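Local coordinates for acetoacetate decarboxylase (Sphingomonas wittichii, PDB 5UPB), which belongs to the acetoacetate decarboxylase-like enzymes, a lyase family that typically works through a Schiff base on an active-site lysine, at the interface of chains A and B and the interface of chains A and C. Coordinates in Å, arbitrary orientation; residue numbers count along the deposited sequence, not the author numbering. Chains: chain A/B/C, Acetoacetate decarboxylase.

Chain A of the deposited four-copy assembly meets two different neighbours, B through contact 1 and C through contacts 2 and 3. Contact 1 lies about 26 Å from each of the other two, measured between the centres of their C-alpha atoms, and belongs to a separate two-fold interface. Contacts 2 and 3 are about 10 Å apart by the same measure and share A:Pro120, against which consecutive residues of one N-terminal segment, C:His5 and C:Phe6, are laid. Because each interface is two-fold symmetric, every contact recurs with the chains exchanged; two such interfaces per chain could together build a tetramer.

Contact 1: the interface of chains A and B. Residues chain A 21-22, 65-66, 206, 247-248; chain B 136-137.
The backbone of B:Pro136 and B:Val137 takes helix-like torsions within a loop, and this short turn meets extended residues of strands 21-34, 206-210 and 235-249 in chain A. In this acetoacetate decarboxylase-family pair, the loop of one copy thus lies against strand ends of its neighbour. A:Arg248 buries the most surface on the chain A side. Its CG lies anti to the carbonyl carbon, beside the backbone N (chi1 -78°), and the chain then runs extended to NE, sliding past B:Pro136 in the opposite direction. The methylene A:Arg248 CG packs on the ring carbon CG of B:Pro136 at 3.6 Å. Farther out, one face of the guanidinium covers the peptide between the two loop residues, with B:Pro136 C offset toward the rim. A:Arg248 NH2 comes within 3.1 Å of B:Pro136 O, but its N-H points elsewhere, so the guanidinium lies over the peptide without a hydrogen bond to that oxygen. In the guanidinium plane A:Asp206 OD2 meets A:Arg248 NH1 at 2.9 Å, a salt bridge whose hydrogen bond is weak and bent (127° at H). This carboxylate, swung anti to its own backbone N, probably helps to fix the rotation of the guanidinium, and its carbon, A:Asp206 CG, lies 4.0 Å from B:Pro136 CB. B:Val137 divides its branches: CG2, beside the backbone N, presses on A:Gly22 CA at 3.6 Å, whereas CG1, anti to that N (chi1 169°), reaches the CA of the poorly ordered A:Glu66 at 4.1 Å.

Contact 2: the interface of chains A and C. Residues chain A 115, 120, 183, 185, 187; chain C 3-5, 7.
C:His5, which buries the most surface in this patch, is clasped between groups of chain A. Its CG lies anti to the carbonyl carbon (chi1 -62°), which sends the imidazole tip to tip toward A:Trp115. There C:His5 CD2 stands over the centre of one indole face, 3.7 Å from A:Trp115 CD2, with the planes 81° apart: an edge-to-face stack. A:Pro120 CB caps one face of the imidazole, 3.6 Å from C:His5 CG, in a CH-pi contact. Water 1 lies at the imidazole edge, 2.8 Å from C:His5 NE2, and relays this nitrogen to A:Trp115 O and to both N and O of A:His185, so NE2 is satisfied through water, with no direct N or O bond across. A:His185, with CG anti to its backbone N (chi1 -173°), receives C:Leu7 CD1 over the centre of one ring face, 3.9 Å from the ring centroid. A:His185 ND1 meets water 2 at 2.9 Å, nearly straight, and that water also takes up C:His5 N. C:Leu7 CD1 also reaches A:His183 CE1 at 3.5 Å, crossing at about a right angle. In the fold, the N-terminal segment of chain C packs between the end of helix 108-116 and strand 179-186 of chain A, across a two-fold interface.

Contact 3: the interface of chains A and C. Residues chain A 101-104, 120-122, 153, 226-228; chain C 6, 13, 15, 108.
The ring of C:Phe6 is sandwiched: A:Ala101 O and A:Phe102 CA lie off-centre over one face, A:Lys122 CE over the other at 3.7 Å from the centroid, and A:Val103 O sits at the edge, in plane. C:Phe6 CE2 in turn rests near the rim of the A:Trp104 indole face, while A:Phe102 CD1 crosses obliquely to C:Phe6 CD2 at 3.4 Å. C:Phe6 follows a cis peptide bond, and its phenyl group packs beside the Pro-Lys-Lys motif of the acetoacetate decarboxylase family. The first lysine, A:Lys121, is by family analogy the Schiff-base residue and points away; the second, A:Lys122, extends into the interface. A:Lys122 NZ donates to C:Ala13 O at 2.8 Å, from above the carbonyl plane, and to A:Glu227 OE1 at 2.8 Å. A:Glu227, bent at chi2 (-73°), also accepts A:Trp104 NE1 at its OE2, 2.9 Å away, which fixes the carboxylate beside the lysine. A:Lys122 CD lies over the centre of one face of the A:Arg153 guanidinium, which grips C:Glu108 side-on. A:Arg153 NE meets the syn lone pair of C:Glu108 OE2 at 2.8 Å, a salt bridge across. A:Arg153 NH2 reaches C:Glu108 OE1 at 3.0 Å from above the carboxylate plane, in a straighter bond (168° at H), the two planes being twisted 52° apart.

Contact 1: the interface of chains A and B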
ATOM      1  N   TYR A  21      22.367 -12.074   9.623  1.00 35.71           N
ATOM      2  CA  TYR A  21      21.097 -11.626  10.193  1.00 33.81           C
ATOM      3  C   TYR A  21      20.489 -12.659  11.129  1.00 46.17           C
ATOM      4  O   TYR A  21      20.777 -13.859  11.040  1.00 44.44           O
ATOM      5  CB  TYR A  21      20.105 -11.306   9.109  1.00 40.07           C
ATOM      6  CG  TYR A  21      20.372  -9.915   8.550  1.00 47.60           C
ATOM      7  CD1 TYR A  21      21.441  -9.650   7.698  1.00 65.71           C
ATOM      8  CD2 TYR A  21      19.523  -8.863   8.885  1.00 72.63           C
ATOM      9  CE1 TYR A  21      21.657  -8.356   7.214  1.00 65.84           C
ATOM     10  CE2 TYR A  21      19.725  -7.589   8.402  1.00 73.40           C
ATOM     11  CZ  TYR A  21      20.777  -7.341   7.572  1.00 66.90           C
ATOM     12  OH  TYR A  21      20.929  -6.050   7.144  1.00 75.76           O
ATOM     13  N   GLY A  22      19.684 -12.156  12.066  1.00 31.89           N
ATOM     14  CA  GLY A  22      18.812 -12.990  12.859  1.00 31.18           C
ATOM     15  C   GLY A  22      17.375 -12.587  12.626  1.00 32.29           C
ATOM     16  O   GLY A  22      17.067 -11.411  12.433  1.00 37.25           O
ATOM     17  N   SER A  65      20.226  -7.060  11.618  1.00 54.38           N
ATOM     18  CA  SER A  65      21.620  -7.243  11.245  1.00 56.24           C
ATOM     19  C   SER A  65      22.484  -7.282  12.493  1.00 60.55           C
ATOM     20  O   SER A  65      22.334  -6.451  13.396  1.00 46.61           O
ATOM     21  CB  SER A  65      22.089  -6.095  10.344  1.00 69.98           C
ATOM     22  OG  SER A  65      23.475  -6.161  10.083  1.00 69.12           O
ATOM     23  N   GLU A  66      23.399  -8.259  12.534  1.00 63.78           N
ATOM     24  CA  GLU A  66      24.252  -8.451  13.700  1.00 86.87           C
ATOM     25  C   GLU A  66      25.158  -7.250  13.945  1.00 66.06           C
ATOM     26  O   GLU A  66      25.574  -7.005  15.087  1.00 60.83           O
ATOM     27  CB  GLU A  66      25.076  -9.725  13.508  1.00107.24           C
ATOM     28  CG  GLU A  66      25.798 -10.187  14.757  1.00122.04           C
ATOM     29  CD  GLU A  66      25.688 -11.686  14.988  1.00120.28           C
ATOM     30  OE1 GLU A  66      25.428 -12.440  14.025  1.00110.43           O
ATOM     31  OE2 GLU A  66      25.855 -12.108  16.151  1.00120.14           O
ATOM     32  N   ASP A 206      21.530 -21.092  13.594  1.00 30.23           N
ATOM     33  CA  ASP A 206      20.814 -21.008  14.843  1.00 27.26           C
ATOM     34  C   ASP A 206      19.374 -21.243  14.435  1.00 27.95           C
ATOM     35  O   ASP A 206      18.929 -20.756  13.384  1.00 29.43           O
ATOM     36  CB  ASP A 206      21.114 -19.643  15.495  1.00 27.55           C
ATOM     37  CG  ASP A 206      20.833 -19.608  16.994  1.00 34.70           C
ATOM     38  OD1 ASP A 206      19.777 -20.089  17.432  1.00 33.44           O
ATOM     39  OD2 ASP A 206      21.689 -19.069  17.727  1.00 35.82           O
ATOM     40  N   PHE A 247      15.795 -17.808  13.797  1.00 30.70           N
ATOM     41  CA  PHE A 247      16.899 -18.425  13.078  1.00 29.96           C
ATOM     42  C   PHE A 247      17.935 -17.370  12.720  1.00 29.49           C
ATOM     43  O   PHE A 247      17.674 -16.160  12.754  1.00 31.58           O
ATOM     44  CB  PHE A 247      16.395 -19.142  11.814  1.00 30.22           C
ATOM     45  CG  PHE A 247      15.634 -18.248  10.831  1.00 36.01           C
ATOM     46  CD1 PHE A 247      14.264 -18.036  10.944  1.00 34.50           C
ATOM     47  CD2 PHE A 247      16.308 -17.648   9.808  1.00 31.95           C
ATOM     48  CE1 PHE A 247      13.591 -17.216  10.037  1.00 40.91           C
ATOM     49  CE2 PHE A 247      15.614 -16.812   8.875  1.00 35.44           C
ATOM     50  CZ  PHE A 247      14.267 -16.618   9.025  1.00 31.82           C
ATOM     51  N   ARG A 248      19.131 -17.861  12.391  1.00 26.51           N
ATOM     52  CA  ARG A 248      20.212 -17.073  11.845  1.00 27.83           C
ATOM     53  C   ARG A 248      20.603 -17.802  10.589  1.00 39.77           C
ATOM     54  O   ARG A 248      20.805 -19.020  10.621  1.00 34.97           O
ATOM     55  CB  ARG A 248      21.450 -16.950  12.753  1.00 35.92           C
ATOM     56  CG  ARG A 248      21.420 -15.967  13.932  1.00 43.86           C
ATOM     57  CD  ARG A 248      22.793 -16.050  14.685  1.00 40.77           C
ATOM     58  NE  ARG A 248      23.065 -15.015  15.699  1.00 55.56           N
ATOM     59  CZ  ARG A 248      22.990 -15.162  17.029  1.00 97.49           C
ATOM     60  NH1 ARG A 248      22.652 -16.323  17.605  1.00 59.24           N
ATOM     61  NH2 ARG A 248      23.275 -14.118  17.799  1.00161.88           N
TER
ATOM     62  N   PRO B 136      17.376 -14.406  17.608  1.00 37.34           N
ATOM     63  CA  PRO B 136      18.567 -14.782  18.375  1.00 32.96           C
ATOM     64  C   PRO B 136      19.622 -13.706  18.412  1.00 42.69           C
ATOM     65  O   PRO B 136      20.535 -13.804  19.225  1.00 36.48           O
ATOM     66  CB  PRO B 136      19.104 -16.015  17.630  1.00 37.64           C
ATOM     67  CG  PRO B 136      18.581 -15.820  16.205  1.00 37.67           C
ATOM     68  CD  PRO B 136      17.288 -15.091  16.317  1.00 31.65           C
ATOM     69  N   VAL B 137      19.552 -12.697  17.548  1.00 36.57           N
ATOM     70  CA  VAL B 137      20.540 -11.618  17.609  1.00 40.57           C
ATOM     71  C   VAL B 137      20.223 -10.668  18.747  1.00 35.91           C
ATOM     72  O   VAL B 137      21.121 -10.176  19.425  1.00 38.11           O
ATOM     73  CB  VAL B 137      20.609 -10.854  16.270  1.00 43.66           C
ATOM     74  CG1 VAL B 137      21.429  -9.584  16.430  1.00 43.85           C
ATOM     75  CG2 VAL B 137      21.259 -11.710  15.194  1.00 45.26           C
TER

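Contact 2: the interface of chains A and C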
ATOM      1  N   TRP A 115      16.451 -13.332  -3.370  1.00 33.54           N
ATOM      2  CA  TRP A 115      16.921 -13.684  -4.707  1.00 34.25           C
ATOM      3  C   TRP A 115      18.410 -14.002  -4.684  1.00 33.40           C
ATOM      4  O   TRP A 115      18.870 -14.918  -5.380  1.00 28.10           O
ATOM      5  CB  TRP A 115      16.642 -12.551  -5.716  1.00 33.22           C
ATOM      6  CG  TRP A 115      15.266 -12.477  -6.329  1.00 29.70           C
ATOM      7  CD1 TRP A 115      14.063 -12.471  -5.676  1.00 34.53           C
ATOM      8  CD2 TRP A 115      14.953 -12.355  -7.734  1.00 35.22           C
ATOM      9  NE1 TRP A 115      13.021 -12.372  -6.586  1.00 30.76           N
ATOM     10  CE2 TRP A 115      13.539 -12.289  -7.848  1.00 32.43           C
ATOM     11  CE3 TRP A 115      15.727 -12.299  -8.897  1.00 35.46           C
ATOM     12  CZ2 TRP A 115      12.882 -12.183  -9.080  1.00 36.04           C
ATOM     13  CZ3 TRP A 115      15.074 -12.190 -10.119  1.00 35.13           C
ATOM     14  CH2 TRP A 115      13.660 -12.137 -10.195  1.00 30.83           C
ATOM     15  N   PRO A 120      13.074 -17.645  -4.793  1.00 30.72           N
ATOM     16  CA  PRO A 120      12.288 -16.864  -5.766  1.00 33.24           C
ATOM     17  C   PRO A 120      11.181 -16.091  -5.070  1.00 33.80           C
ATOM     18  O   PRO A 120      10.248 -16.692  -4.530  1.00 39.23           O
ATOM     19  CB  PRO A 120      11.720 -17.942  -6.703  1.00 34.90           C
ATOM     20  CG  PRO A 120      12.463 -19.188  -6.401  1.00 43.22           C
ATOM     21  CD  PRO A 120      12.848 -19.085  -4.951  1.00 32.54           C
ATOM     22  N   HIS A 183      17.617 -21.518  -6.023  1.00 32.95           N
ATOM     23  CA  HIS A 183      18.096 -21.391  -7.399  1.00 32.57           C
ATOM     24  C   HIS A 183      18.529 -19.944  -7.534  1.00 34.76           C
ATOM     25  O   HIS A 183      17.696 -19.054  -7.724  1.00 31.55           O
ATOM     26  CB  HIS A 183      17.015 -21.741  -8.422  1.00 30.43           C
ATOM     27  CG  HIS A 183      17.468 -21.592  -9.835  1.00 34.16           C
ATOM     28  ND1 HIS A 183      16.596 -21.574 -10.907  1.00 34.60           N
ATOM     29  CD2 HIS A 183      18.708 -21.434 -10.356  1.00 33.10           C
ATOM     30  CE1 HIS A 183      17.286 -21.458 -12.027  1.00 32.21           C
ATOM     31  NE2 HIS A 183      18.567 -21.350 -11.720  1.00 34.39           N
ATOM     32  N   HIS A 185      19.601 -17.221  -9.489  1.00 32.65           N
ATOM     33  CA  HIS A 185      19.383 -17.097 -10.919  1.00 28.12           C
ATOM     34  C   HIS A 185      19.365 -15.624 -11.287  1.00 36.94           C
ATOM     35  O   HIS A 185      18.668 -14.841 -10.635  1.00 31.00           O
ATOM     36  CB  HIS A 185      18.045 -17.767 -11.303  1.00 33.63           C
ATOM     37  CG  HIS A 185      17.808 -17.827 -12.782  1.00 38.00           C
ATOM     38  ND1 HIS A 185      16.888 -17.024 -13.409  1.00 36.66           N
ATOM     39  CD2 HIS A 185      18.362 -18.599 -13.750  1.00 39.14           C
ATOM     40  CE1 HIS A 185      16.894 -17.284 -14.707  1.00 39.20           C
ATOM     41  NE2 HIS A 185      17.785 -18.232 -14.941  1.00 35.20           N
ATOM     42  N   PRO A 187      19.373 -13.861 -14.965  1.00 34.48           N
ATOM     43  CA  PRO A 187      19.495 -14.103 -16.405  1.00 39.80           C
ATOM     44  C   PRO A 187      20.019 -12.880 -17.136  1.00 35.24           C
ATOM     45  O   PRO A 187      20.039 -11.766 -16.612  1.00 33.07           O
ATOM     46  CB  PRO A 187      18.057 -14.425 -16.835  1.00 38.86           C
ATOM     47  CG  PRO A 187      17.212 -13.666 -15.845  1.00 36.13           C
ATOM     48  CD  PRO A 187      17.964 -13.756 -14.533  1.00 31.38           C
TER
ATOM     49  N   ALA C   3      11.699 -15.119 -18.288  1.00 51.84           N
ATOM     50  CA  ALA C   3      13.134 -15.341 -18.185  1.00 47.74           C
ATOM     51  C   ALA C   3      13.598 -15.352 -16.741  1.00 41.77           C
ATOM     52  O   ALA C   3      14.692 -15.819 -16.502  1.00 41.29           O
ATOM     53  CB  ALA C   3      13.911 -14.277 -18.928  1.00 47.27           C
ATOM     54  N   THR C   4      12.811 -14.803 -15.810  1.00 38.82           N
ATOM     55  CA  THR C   4      13.180 -14.740 -14.403  1.00 38.21           C
ATOM     56  C   THR C   4      12.300 -15.656 -13.571  1.00 40.21           C
ATOM     57  O   THR C   4      11.398 -16.334 -14.081  1.00 40.23           O
ATOM     58  CB  THR C   4      13.058 -13.329 -13.837  1.00 39.89           C
ATOM     59  OG1 THR C   4      11.672 -12.971 -13.733  1.00 37.06           O
ATOM     60  CG2 THR C   4      13.819 -12.285 -14.702  1.00 40.42           C
ATOM     61  N   HIS C   5      12.580 -15.664 -12.263  1.00 39.13           N
ATOM     62  CA  HIS C   5      11.642 -16.221 -11.300  1.00 41.21           C
ATOM     63  C   HIS C   5      10.248 -15.625 -11.527  1.00 36.49           C
ATOM     64  O   HIS C   5      10.127 -14.447 -11.859  1.00 36.48           O
ATOM     65  CB  HIS C   5      12.065 -15.872  -9.880  1.00 36.08           C
ATOM     66  CG  HIS C   5      13.396 -16.422  -9.460  1.00 36.54           C
ATOM     67  ND1 HIS C   5      13.742 -17.753  -9.588  1.00 38.72           N
ATOM     68  CD2 HIS C   5      14.439 -15.819  -8.838  1.00 37.14           C
ATOM     69  CE1 HIS C   5      14.952 -17.936  -9.080  1.00 40.52           C
ATOM     70  NE2 HIS C   5      15.391 -16.779  -8.609  1.00 36.91           N
ATOM     71  N   LEU C   7      10.321 -19.545 -12.403  1.00 43.76           N
ATOM     72  CA  LEU C   7      10.591 -20.288 -13.632  1.00 47.28           C
ATOM     73  C   LEU C   7       9.700 -21.523 -13.681  1.00 50.99           C
ATOM     74  O   LEU C   7       9.782 -22.374 -12.790  1.00 43.51           O
ATOM     75  CB  LEU C   7      12.064 -20.694 -13.706  1.00 47.80           C
ATOM     76  CG  LEU C   7      13.061 -19.535 -13.731  1.00 43.57           C
ATOM     77  CD1 LEU C   7      14.450 -20.074 -13.481  1.00 43.98           C
ATOM     78  CD2 LEU C   7      13.008 -18.812 -15.120  1.00 49.12           C
TER
HETATM   79  O   HOH W   1      17.847 -15.527  -7.904  1.00 31.81           O
HETATM   80  O   HOH W   2      15.365 -14.859 -12.129  1.00 35.28           O

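Contact 3: the interface of chains A and C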
ATOM      1  N   ALA A 101       9.345 -22.652  -3.995  1.00 34.01           N
ATOM      2  CA  ALA A 101       9.107 -22.312  -5.407  1.00 34.40           C
ATOM      3  C   ALA A 101       8.462 -20.947  -5.571  1.00 34.01           C
ATOM      4  O   ALA A 101       8.889 -20.155  -6.411  1.00 30.96           O
ATOM      5  CB  ALA A 101       8.213 -23.371  -6.048  1.00 38.90           C
ATOM      6  N   PHE A 102       7.367 -20.695  -4.854  1.00 29.01           N
ATOM      7  CA  PHE A 102       6.634 -19.438  -4.961  1.00 32.45           C
ATOM      8  C   PHE A 102       6.634 -18.760  -3.596  1.00 31.74           C
ATOM      9  O   PHE A 102       6.054 -19.297  -2.646  1.00 28.85           O
ATOM     10  CB  PHE A 102       5.182 -19.653  -5.403  1.00 29.96           C
ATOM     11  CG  PHE A 102       5.010 -20.411  -6.695  1.00 32.69           C
ATOM     12  CD1 PHE A 102       6.023 -20.523  -7.606  1.00 39.65           C
ATOM     13  CD2 PHE A 102       3.801 -21.007  -6.970  1.00 33.25           C
ATOM     14  CE1 PHE A 102       5.834 -21.223  -8.781  1.00 36.80           C
ATOM     15  CE2 PHE A 102       3.614 -21.710  -8.124  1.00 31.32           C
ATOM     16  CZ  PHE A 102       4.638 -21.811  -9.030  1.00 31.12           C
ATOM     17  N   VAL A 103       7.180 -17.551  -3.532  1.00 25.11           N
ATOM     18  CA  VAL A 103       7.235 -16.743  -2.321  1.00 25.46           C
ATOM     19  C   VAL A 103       6.801 -15.326  -2.661  1.00 27.75           C
ATOM     20  O   VAL A 103       7.233 -14.766  -3.678  1.00 27.74           O
ATOM     21  CB  VAL A 103       8.655 -16.724  -1.732  1.00 29.15           C
ATOM     22  CG1 VAL A 103       8.698 -15.939  -0.400  1.00 31.51           C
ATOM     23  CG2 VAL A 103       9.154 -18.146  -1.544  1.00 32.71           C
ATOM     24  N   TRP A 104       5.949 -14.744  -1.807  1.00 24.42           N
ATOM     25  CA  TRP A 104       5.544 -13.343  -1.899  1.00 25.20           C
ATOM     26  C   TRP A 104       5.872 -12.676  -0.566  1.00 30.47           C
ATOM     27  O   TRP A 104       5.577 -13.235   0.496  1.00 28.21           O
ATOM     28  CB  TRP A 104       4.039 -13.191  -2.229  1.00 25.00           C
ATOM     29  CG  TRP A 104       3.609 -13.844  -3.541  1.00 30.00           C
ATOM     30  CD1 TRP A 104       3.475 -13.224  -4.775  1.00 31.66           C
ATOM     31  CD2 TRP A 104       3.264 -15.225  -3.751  1.00 28.01           C
ATOM     32  NE1 TRP A 104       3.056 -14.138  -5.713  1.00 27.04           N
ATOM     33  CE2 TRP A 104       2.927 -15.371  -5.115  1.00 30.19           C
ATOM     34  CE3 TRP A 104       3.203 -16.348  -2.920  1.00 26.77           C
ATOM     35  CZ2 TRP A 104       2.541 -16.586  -5.665  1.00 33.06           C
ATOM     36  CZ3 TRP A 104       2.806 -17.564  -3.471  1.00 30.42           C
ATOM     37  CH2 TRP A 104       2.477 -17.662  -4.846  1.00 32.03           C
ATOM     38  N   PRO A 120      13.074 -17.645  -4.793  1.00 30.72           N
ATOM     39  CA  PRO A 120      12.288 -16.864  -5.766  1.00 33.24           C
ATOM     40  C   PRO A 120      11.181 -16.091  -5.070  1.00 33.80           C
ATOM     41  O   PRO A 120      10.248 -16.692  -4.530  1.00 39.23           O
ATOM     42  CB  PRO A 120      11.720 -17.942  -6.703  1.00 34.90           C
ATOM     43  CG  PRO A 120      12.463 -19.188  -6.401  1.00 43.22           C
ATOM     44  CD  PRO A 120      12.848 -19.085  -4.951  1.00 32.54           C
ATOM     45  N   LYS A 121      11.291 -14.744  -5.054  1.00 33.37           N
ATOM     46  CA  LYS A 121      10.306 -13.910  -4.360  1.00 28.27           C
ATOM     47  C   LYS A 121       9.724 -12.819  -5.267  1.00 30.53           C
ATOM     48  O   LYS A 121      10.443 -12.176  -6.033  1.00 30.55           O
ATOM     49  CB  LYS A 121      10.902 -13.213  -3.113  1.00 29.09           C
ATOM     50  CG  LYS A 121      11.539 -14.162  -2.072  1.00 26.94           C
ATOM     51  CD  LYS A 121      11.719 -13.446  -0.750  1.00 26.93           C
ATOM     52  CE  LYS A 121      12.392 -14.384   0.296  1.00 28.30           C
ATOM     53  NZ  LYS A 121      12.435 -13.699   1.616  1.00 30.34           N
ATOM     54  N   LYS A 122       8.428 -12.578  -5.115  1.00 27.75           N
ATOM     55  CA  LYS A 122       7.734 -11.424  -5.676  1.00 29.56           C
ATOM     56  C   LYS A 122       7.219 -10.560  -4.526  1.00 26.32           C
ATOM     57  O   LYS A 122       7.251 -10.961  -3.344  1.00 25.80           O
ATOM     58  CB  LYS A 122       6.572 -11.880  -6.552  1.00 29.28           C
ATOM     59  CG  LYS A 122       7.007 -12.689  -7.792  1.00 30.26           C
ATOM     60  CD  LYS A 122       5.770 -13.131  -8.605  1.00 28.07           C
ATOM     61  CE  LYS A 122       6.156 -13.893  -9.804  1.00 33.07           C
ATOM     62  NZ  LYS A 122       4.935 -14.470 -10.498  1.00 34.81           N
ATOM     63  N   ARG A 153      -1.702 -10.328  -4.920  1.00 22.98           N
ATOM     64  CA  ARG A 153      -0.806  -9.553  -5.765  1.00 29.47           C
ATOM     65  C   ARG A 153      -1.567  -9.090  -6.993  1.00 22.50           C
ATOM     66  O   ARG A 153      -2.347  -9.856  -7.564  1.00 24.38           O
ATOM     67  CB  ARG A 153       0.421 -10.381  -6.166  1.00 37.34           C
ATOM     68  CG  ARG A 153       1.390  -9.636  -7.096  1.00 26.35           C
ATOM     69  CD  ARG A 153       2.703 -10.430  -7.292  1.00 22.99           C
ATOM     70  NE  ARG A 153       3.631  -9.771  -8.208  1.00 25.39           N
ATOM     71  CZ  ARG A 153       3.627  -9.935  -9.534  1.00 28.43           C
ATOM     72  NH1 ARG A 153       2.756 -10.758 -10.129  1.00 29.42           N
ATOM     73  NH2 ARG A 153       4.508  -9.271 -10.285  1.00 28.27           N
ATOM     74  N   ASP A 226      -0.639 -14.092 -14.110  1.00 35.64           N
ATOM     75  CA  ASP A 226       0.826 -14.060 -14.057  1.00 34.59           C
ATOM     76  C   ASP A 226       1.399 -14.918 -12.919  1.00 32.66           C
ATOM     77  O   ASP A 226       2.518 -14.693 -12.443  1.00 34.05           O
ATOM     78  CB  ASP A 226       1.326 -12.610 -13.966  1.00 39.24           C
ATOM     79  CG  ASP A 226       0.709 -11.815 -12.815  1.00 38.35           C
ATOM     80  OD1 ASP A 226      -0.139 -12.363 -12.073  1.00 28.21           O
ATOM     81  OD2 ASP A 226       1.055 -10.619 -12.683  1.00 32.15           O
ATOM     82  N   GLU A 227       0.651 -15.928 -12.487  1.00 32.36           N
ATOM     83  CA  GLU A 227       1.113 -16.877 -11.480  1.00 37.82           C
ATOM     84  C   GLU A 227       0.791 -18.268 -11.980  1.00 41.96           C
ATOM     85  O   GLU A 227       0.039 -18.434 -12.938  1.00 38.07           O
ATOM     86  CB  GLU A 227       0.429 -16.659 -10.129  1.00 30.14           C
ATOM     87  CG  GLU A 227       0.567 -15.266  -9.565  1.00 31.24           C
ATOM     88  CD  GLU A 227       1.962 -14.991  -9.040  1.00 34.78           C
ATOM     89  OE1 GLU A 227       2.860 -15.858  -9.217  1.00 35.10           O
ATOM     90  OE2 GLU A 227       2.169 -13.909  -8.430  1.00 34.33           O
ATOM     91  N   ALA A 228       1.280 -19.275 -11.277  1.00 35.80           N
ATOM     92  CA  ALA A 228       1.036 -20.658 -11.658  1.00 37.02           C
ATOM     93  C   ALA A 228       0.550 -21.455 -10.458  1.00 39.60           C
ATOM     94  O   ALA A 228       1.020 -22.566 -10.196  1.00 32.30           O
ATOM     95  CB  ALA A 228       2.288 -21.314 -12.241  1.00 43.86           C
TER
ATOM     96  N   PHE C   6       9.177 -16.406 -11.311  1.00 37.64           N
ATOM     97  CA  PHE C   6       9.209 -17.860 -11.046  1.00 37.97           C
ATOM     98  C   PHE C   6       9.360 -18.635 -12.345  1.00 45.01           C
ATOM     99  O   PHE C   6       8.582 -18.420 -13.290  1.00 43.01           O
ATOM    100  CB  PHE C   6       7.928 -18.334 -10.373  1.00 40.44           C
ATOM    101  CG  PHE C   6       7.556 -17.577  -9.121  1.00 39.00           C
ATOM    102  CD1 PHE C   6       8.526 -17.083  -8.258  1.00 42.66           C
ATOM    103  CD2 PHE C   6       6.206 -17.387  -8.794  1.00 38.73           C
ATOM    104  CE1 PHE C   6       8.157 -16.393  -7.089  1.00 35.79           C
ATOM    105  CE2 PHE C   6       5.836 -16.713  -7.633  1.00 35.76           C
ATOM    106  CZ  PHE C   6       6.817 -16.199  -6.775  1.00 35.16           C
ATOM    107  N   ALA C  13       4.548 -17.469 -15.060  1.00 47.83           N
ATOM    108  CA  ALA C  13       4.779 -16.895 -13.743  1.00 39.14           C
ATOM    109  C   ALA C  13       6.093 -16.119 -13.650  1.00 38.73           C
ATOM    110  O   ALA C  13       6.457 -15.678 -12.557  1.00 37.02           O
ATOM    111  CB  ALA C  13       4.733 -18.000 -12.689  1.00 40.88           C
ATOM    112  N   LEU C  15       8.445 -13.059 -13.673  1.00 35.60           N
ATOM    113  CA  LEU C  15       8.335 -11.615 -13.491  1.00 39.80           C
ATOM    114  C   LEU C  15       8.714 -10.853 -14.755  1.00 42.78           C
ATOM    115  O   LEU C  15       8.046  -9.883 -15.144  1.00 41.74           O
ATOM    116  CB  LEU C  15       9.237 -11.213 -12.336  1.00 47.74           C
ATOM    117  CG  LEU C  15       8.889 -10.106 -11.386  1.00 52.96           C
ATOM    118  CD1 LEU C  15       7.448 -10.189 -10.916  1.00 32.84           C
ATOM    119  CD2 LEU C  15       9.885 -10.261 -10.254  1.00 32.83           C
ATOM    120  N   GLU C 108       7.366  -4.431  -8.667  1.00 25.87           N
ATOM    121  CA  GLU C 108       8.653  -5.121  -8.613  1.00 25.21           C
ATOM    122  C   GLU C 108       9.052  -5.701  -9.956  1.00 25.97           C
ATOM    123  O   GLU C 108      10.247  -5.945 -10.171  1.00 26.29           O
ATOM    124  CB  GLU C 108       8.661  -6.235  -7.523  1.00 31.60           C
ATOM    125  CG  GLU C 108       8.246  -7.626  -7.951  1.00 24.55           C
ATOM    126  CD  GLU C 108       6.768  -7.759  -8.228  1.00 36.40           C
ATOM    127  OE1 GLU C 108       6.263  -7.084  -9.152  1.00 29.82           O
ATOM    128  OE2 GLU C 108       6.101  -8.559  -7.533  1.00 27.26           O
TER